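Local coordinates for protein extracellular ligand-binding receptor (Desulfohalobium retbaense DSM 5692, PDB 5ERE) that binds ketoleucine in its periplasmic-binding-protein module and cytosine in a tandem PAS-like sensor module, and probably serves as an extracellular receptor for small solutes, at residues V475-L480 / Y555-T560; A156-N161 / A172-R177. All blocks are in the same frame, centred on the assembly; numbering follows the deposited sequence.

In the fold
Along the chain, contact 2 closes before contact 1 opens, and the two belong to different modules of an elongated receptor. A156-N161 / A172-R177 lies in the periplasmic-binding-protein part, where strand 154-160 of a mixed sheet meets helix 168-175. V475-L480 / Y555-T560 joins two neighbouring strands of the five-stranded antiparallel sheet near the C-terminus, against which the long helix 324-357 rests. Their centres are 41 Å apart, on opposite sides of the chain's centre, and their nearest atoms remain about 29 Å apart. They share no sheet or helix; one belongs to the binding-protein module, the other to the C-terminal antiparallel sheet, and both lie away from the ligand sites.

Contact 1: V475-L480 / Y555-T560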
loop_
_atom_site.group_PDB
_atom_site.type_symbol
_atom_site.label_atom_id
_atom_site.label_comp_id
_atom_site.label_asym_id
_atom_site.label_seq_id
_atom_site.Cartn_x
_atom_site.Cartn_y
_atom_site.Cartn_z
ATOM N N VAL A 475 9.455 -0.672 -2.413
ATOM C CA VAL A 475 10.567 -0.324 -1.541
ATOM C C VAL A 475 10.733 -1.473 -0.577
ATOM O O VAL A 475 9.817 -2.252 -0.402
ATOM C CB VAL A 475 10.325 0.996 -0.699
ATOM C CG1 VAL A 475 9.872 2.130 -1.571
ATOM C CG2 VAL A 475 9.304 0.746 0.428
ATOM N N GLU A 476 11.882 -1.546 0.086
ATOM C CA GLU A 476 12.022 -2.412 1.248
ATOM C C GLU A 476 12.590 -1.653 2.424
ATOM O O GLU A 476 13.365 -0.712 2.248
ATOM C CB GLU A 476 12.918 -3.617 0.926
ATOM C CG GLU A 476 12.506 -4.341 -0.345
ATOM C CD GLU A 476 13.336 -5.597 -0.608
ATOM O OE1 GLU A 476 14.458 -5.708 -0.066
ATOM O OE2 GLU A 476 12.852 -6.483 -1.350
ATOM N N ILE A 477 12.183 -2.063 3.620
ATOM C CA ILE A 477 12.753 -1.542 4.858
ATOM C C ILE A 477 13.335 -2.709 5.659
ATOM O O ILE A 477 12.653 -3.734 5.861
ATOM C CB ILE A 477 11.695 -0.791 5.685
ATOM C CG1 ILE A 477 11.241 0.453 4.929
ATOM C CG2 ILE A 477 12.206 -0.448 7.104
ATOM C CD1 ILE A 477 10.289 1.312 5.626
ATOM N N PHE A 478 14.573 -2.566 6.134
ATOM C CA PHE A 478 15.145 -3.591 6.985
ATOM C C PHE A 478 15.715 -2.948 8.245
ATOM O O PHE A 478 15.806 -1.729 8.344
ATOM C CB PHE A 478 16.193 -4.441 6.229
ATOM C CG PHE A 478 17.356 -3.661 5.668
ATOM C CD1 PHE A 478 17.255 -3.060 4.437
ATOM C CD2 PHE A 478 18.549 -3.555 6.379
ATOM C CE1 PHE A 478 18.350 -2.347 3.896
ATOM C CE2 PHE A 478 19.650 -2.848 5.842
ATOM C CZ PHE A 478 19.540 -2.255 4.607
ATOM N N VAL A 479 16.006 -3.791 9.235
ATOM C CA VAL A 479 16.532 -3.373 10.515
ATOM C C VAL A 479 17.839 -4.058 10.817
ATOM O O VAL A 479 17.956 -5.272 10.765
ATOM C CB VAL A 479 15.547 -3.656 11.648
ATOM C CG1 VAL A 479 16.091 -3.133 12.971
ATOM C CG2 VAL A 479 14.232 -3.002 11.332
ATOM N N LEU A 480 18.832 -3.241 11.131
ATOM C CA LEU A 480 20.162 -3.730 11.455
ATOM C C LEU A 480 20.499 -3.421 12.895
ATOM O O LEU A 480 20.181 -2.340 13.421
ATOM C CB LEU A 480 21.221 -3.071 10.561
ATOM C CG LEU A 480 21.977 -3.883 9.527
ATOM C CD1 LEU A 480 21.006 -4.646 8.641
ATOM C CD2 LEU A 480 22.860 -2.927 8.690
ATOM N N TYR A 555 18.828 0.709 16.911
ATOM C CA TYR A 555 18.804 -0.100 15.699
ATOM C C TYR A 555 18.722 0.803 14.513
ATOM O O TYR A 555 18.035 1.847 14.550
ATOM C CB TYR A 555 17.593 -1.057 15.679
ATOM C CG TYR A 555 17.406 -1.775 16.962
ATOM C CD1 TYR A 555 18.240 -2.811 17.334
ATOM C CD2 TYR A 555 16.404 -1.396 17.830
ATOM C CE1 TYR A 555 18.061 -3.457 18.542
ATOM C CE2 TYR A 555 16.228 -2.021 19.006
ATOM C CZ TYR A 555 17.050 -3.050 19.369
ATOM O OH TYR A 555 16.831 -3.658 20.585
ATOM N N ARG A 556 19.369 0.380 13.436
ATOM C CA ARG A 556 19.286 1.101 12.192
ATOM C C ARG A 556 18.121 0.595 11.379
ATOM O O ARG A 556 17.934 -0.616 11.233
ATOM C CB ARG A 556 20.585 0.979 11.385
ATOM C CG ARG A 556 21.827 1.253 12.177
ATOM C CD ARG A 556 22.067 2.760 12.431
ATOM N NE ARG A 556 23.355 2.974 13.091
ATOM C CZ ARG A 556 23.539 3.502 14.304
ATOM N NH1 ARG A 556 22.520 3.921 15.036
ATOM N NH2 ARG A 556 24.771 3.632 14.788
ATOM N N LEU A 557 17.362 1.560 10.855
ATOM C CA LEU A 557 16.161 1.366 10.079
ATOM C C LEU A 557 16.449 1.922 8.718
ATOM O O LEU A 557 16.658 3.135 8.567
ATOM C CB LEU A 557 14.962 2.080 10.735
ATOM C CG LEU A 557 13.579 1.892 10.110
ATOM C CD1 LEU A 557 13.028 0.484 10.427
ATOM C CD2 LEU A 557 12.630 2.984 10.633
ATOM N N ALA A 558 16.499 1.036 7.724
ATOM C CA ALA A 558 16.915 1.420 6.377
ATOM C C ALA A 558 15.822 1.128 5.383
ATOM O O ALA A 558 15.149 0.084 5.447
ATOM C CB ALA A 558 18.160 0.703 5.988
ATOM N N LEU A 559 15.684 2.048 4.448
ATOM C CA LEU A 559 14.771 1.937 3.323
ATOM C C LEU A 559 15.554 1.967 2.035
ATOM O O LEU A 559 16.356 2.875 1.837
ATOM C CB LEU A 559 13.752 3.075 3.335
ATOM C CG LEU A 559 12.690 3.015 2.232
ATOM C CD1 LEU A 559 11.457 3.780 2.736
ATOM C CD2 LEU A 559 13.148 3.586 0.891
ATOM N N THR A 560 15.295 0.990 1.160
ATOM C CA THR A 560 15.871 0.945 -0.166
ATOM C C THR A 560 14.827 0.968 -1.280
ATOM O O THR A 560 13.704 0.496 -1.131
ATOM C CB THR A 560 16.744 -0.322 -0.369
ATOM O OG1 THR A 560 15.959 -1.482 -0.086
ATOM C CG2 THR A 560 17.946 -0.313 0.545
HETATM O O HOH W 1 16.736 -3.833 1.003
#
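F478 lays one face of its ring against A558, whose CB stands 3.5 Å above the ring plane, offset toward the rim, in a CH-pi contact. CG of F478 sits between the backbone N and the carbonyl carbon (chi1 59°), and the CZ/CE1 side of the ring rests over A558, where a small methyl fits. At the ring's edge, in its plane, T560 CG2 comes to 3.9 Å from F478 CE1, and the two side chains cross at about a right angle. T560 OG1 is hydrogen-bonded to a water (2.7 Å), and this water donates to E476 OE1, a bridge from exposed E476 to buried T560.

On the other face, I477, V479, L557 and L559 form an aliphatic patch. L557 CD1 touches both I477 CG2 (3.5 Å) and V479 CG2 (3.8 Å), the side chains crossing at a slant, while I477 CD1 meets L559 CD1 at 4.0 Å. Branched side chains fit here because I466 and V470 of helix 461-470 and L329 and L336 of helix 324-357 pack on this face.

Six backbone hydrogen bonds, paired at E476/T560, F478/A558 and L480/R556, fix the register; A558 N to F478 O is almost straight at 177°. R556 sends its guanidinium away to M518, V519 and S547. This is regular antiparallel pairing in a helix-backed five-stranded sheet, consistent with the second PAS-like domain of a tandem sensor.

Contact 2: A156-N161 / A172-R177; sequences AAQEYN and ATIKAR
A156 starts the contact with its CB directed toward the helix, 4.4 Å from I174 CG1 and 4.2 Å from R177 CG. A single methyl suits this place, where it meets both the isoleucine and the aliphatic part of the arginine just beyond the helix end. A157 turns to the other side of the strand, against I143 and E147 of helix 137-149.

Q158 makes the most varied contacts, its chain bent at chi2 (-64°). CG lies 4.0 Å from I174 CG1, the two side chains sliding past each other in opposite directions. The amide reaches T173, crossing that side chain at about a right angle, with NE2 4.0 Å from T173 CG2. Between Q158 OE1 and T173 OG1 the gap is 3.8 Å, too long for a hydrogen bond; the hydroxyl is instead bonded to the carbonyl of A169, one turn back. Glutamine fits this partly exposed margin because its methylenes can pack on isoleucine while its amide lies beside the threonine.

Further on, E159 again faces helix 137-149, touching I143, and Y160 packs on L132 and M134 while its hydroxyl bonds to E189 and S186. Strand 154-160, helix 168-175 and strand 181-185 form a beta-alpha-beta crossover past the parallel strand 129-134, with helix 137-149 on one face of the sheet and helix 168-175 on the other, where I174 also touches A130 and I202.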
loop_
_atom_site.group_PDB
_atom_site.type_symbol
_atom_site.label_atom_id
_atom_site.label_comp_id
_atom_site.label_asym_id
_atom_site.label_seq_id
_atom_site.Cartn_x
_atom_site.Cartn_y
_atom_site.Cartn_z
ATOM N N ALA A 156 -15.625 18.265 3.125
ATOM C CA ALA A 156 -16.478 18.470 1.959
ATOM C C ALA A 156 -16.333 17.306 0.974
ATOM O O ALA A 156 -15.221 16.857 0.721
ATOM C CB ALA A 156 -16.134 19.777 1.274
ATOM N N ALA A 157 -17.457 16.845 0.429
ATOM C CA ALA A 157 -17.485 15.728 -0.513
ATOM C C ALA A 157 -18.465 16.046 -1.642
ATOM O O ALA A 157 -19.664 15.801 -1.516
ATOM C CB ALA A 157 -17.881 14.440 0.193
ATOM N N GLN A 158 -17.934 16.603 -2.729
ATOM C CA GLN A 158 -18.738 17.098 -3.841
ATOM C C GLN A 158 -18.582 16.198 -5.071
ATOM O O GLN A 158 -17.502 15.681 -5.328
ATOM C CB GLN A 158 -18.329 18.531 -4.193
ATOM C CG GLN A 158 -18.633 19.573 -3.107
ATOM C CD GLN A 158 -20.134 19.727 -2.857
ATOM O OE1 GLN A 158 -20.847 20.316 -3.670
ATOM N NE2 GLN A 158 -20.618 19.169 -1.747
ATOM N N GLU A 159 -19.666 16.023 -5.821
ATOM C CA GLU A 159 -19.651 15.245 -7.053
ATOM C C GLU A 159 -19.820 16.143 -8.279
ATOM O O GLU A 159 -20.253 17.292 -8.159
ATOM C CB GLU A 159 -20.751 14.190 -7.014
ATOM C CG GLU A 159 -20.546 13.142 -5.913
ATOM C CD GLU A 159 -21.714 12.173 -5.772
ATOM O OE1 GLU A 159 -22.807 12.456 -6.323
ATOM O OE2 GLU A 159 -21.534 11.137 -5.090
ATOM N N TYR A 160 -19.468 15.626 -9.457
ATOM C CA TYR A 160 -19.727 16.326 -10.714
ATOM C C TYR A 160 -19.900 15.366 -11.885
ATOM O O TYR A 160 -19.231 14.318 -11.968
ATOM C CB TYR A 160 -18.601 17.311 -11.047
ATOM C CG TYR A 160 -17.292 16.618 -11.375
ATOM C CD1 TYR A 160 -16.449 16.184 -10.362
ATOM C CD2 TYR A 160 -16.914 16.390 -12.695
ATOM C CE1 TYR A 160 -15.264 15.553 -10.645
ATOM C CE2 TYR A 160 -15.722 15.738 -12.999
ATOM C CZ TYR A 160 -14.907 15.312 -11.969
ATOM O OH TYR A 160 -13.724 14.675 -12.240
ATOM N N ASN A 161 -20.775 15.754 -12.807
ATOM C CA ASN A 161 -20.910 15.087 -14.083
ATOM C C ASN A 161 -19.730 15.425 -14.996
ATOM O O ASN A 161 -19.556 16.593 -15.360
ATOM C CB ASN A 161 -22.221 15.489 -14.739
ATOM C CG ASN A 161 -22.504 14.682 -15.985
ATOM O OD1 ASN A 161 -21.984 14.971 -17.058
ATOM N ND2 ASN A 161 -23.308 13.642 -15.840
ATOM N N ALA A 172 -17.583 26.373 -4.959
ATOM C CA ALA A 172 -17.959 27.436 -4.006
ATOM C C ALA A 172 -18.104 26.830 -2.618
ATOM O O ALA A 172 -17.479 27.295 -1.663
ATOM C CB ALA A 172 -19.251 28.141 -4.430
ATOM N N THR A 173 -18.906 25.770 -2.526
ATOM C CA THR A 173 -18.987 24.960 -1.318
ATOM C C THR A 173 -17.604 24.654 -0.774
ATOM O O THR A 173 -17.362 24.733 0.424
ATOM C CB THR A 173 -19.686 23.624 -1.584
ATOM O OG1 THR A 173 -20.919 23.850 -2.264
ATOM C CG2 THR A 173 -19.943 22.866 -0.289
ATOM N N ILE A 174 -16.697 24.301 -1.674
ATOM C CA ILE A 174 -15.397 23.803 -1.273
ATOM C C ILE A 174 -14.497 24.906 -0.729
ATOM O O ILE A 174 -13.817 24.721 0.285
ATOM C CB ILE A 174 -14.690 23.109 -2.459
ATOM C CG1 ILE A 174 -15.244 21.691 -2.629
ATOM C CG2 ILE A 174 -13.163 23.081 -2.243
ATOM C CD1 ILE A 174 -14.911 21.061 -3.983
ATOM N N LYS A 175 -14.447 26.023 -1.440
ATOM C CA LYS A 175 -13.630 27.147 -1.006
ATOM C C LYS A 175 -14.071 27.582 0.382
ATOM O O LYS A 175 -13.245 27.897 1.230
ATOM C CB LYS A 175 -13.725 28.312 -1.984
ATOM C CG LYS A 175 -13.098 29.590 -1.458
ATOM C CD LYS A 175 -12.930 30.614 -2.559
ATOM C CE LYS A 175 -13.059 32.033 -2.036
ATOM N NZ LYS A 175 -13.002 33.036 -3.132
ATOM N N ALA A 176 -15.376 27.520 0.618
ATOM C CA ALA A 176 -15.954 27.969 1.881
ATOM C C ALA A 176 -15.624 27.030 3.038
ATOM O O ALA A 176 -16.086 27.253 4.157
ATOM C CB ALA A 176 -17.465 28.116 1.747
ATOM N N ARG A 177 -14.836 25.985 2.784
ATOM C CA ARG A 177 -14.407 25.125 3.884
ATOM C C ARG A 177 -12.910 25.197 4.079
ATOM O O ARG A 177 -12.358 24.443 4.890
ATOM C CB ARG A 177 -14.838 23.689 3.659
ATOM C CG ARG A 177 -16.274 23.528 3.235
ATOM C CD ARG A 177 -17.191 23.239 4.397
ATOM N NE ARG A 177 -18.488 22.792 3.883
ATOM C CZ ARG A 177 -19.608 23.514 3.868
ATOM N NH1 ARG A 177 -19.645 24.744 4.376
ATOM N NH2 ARG A 177 -20.712 22.986 3.353
#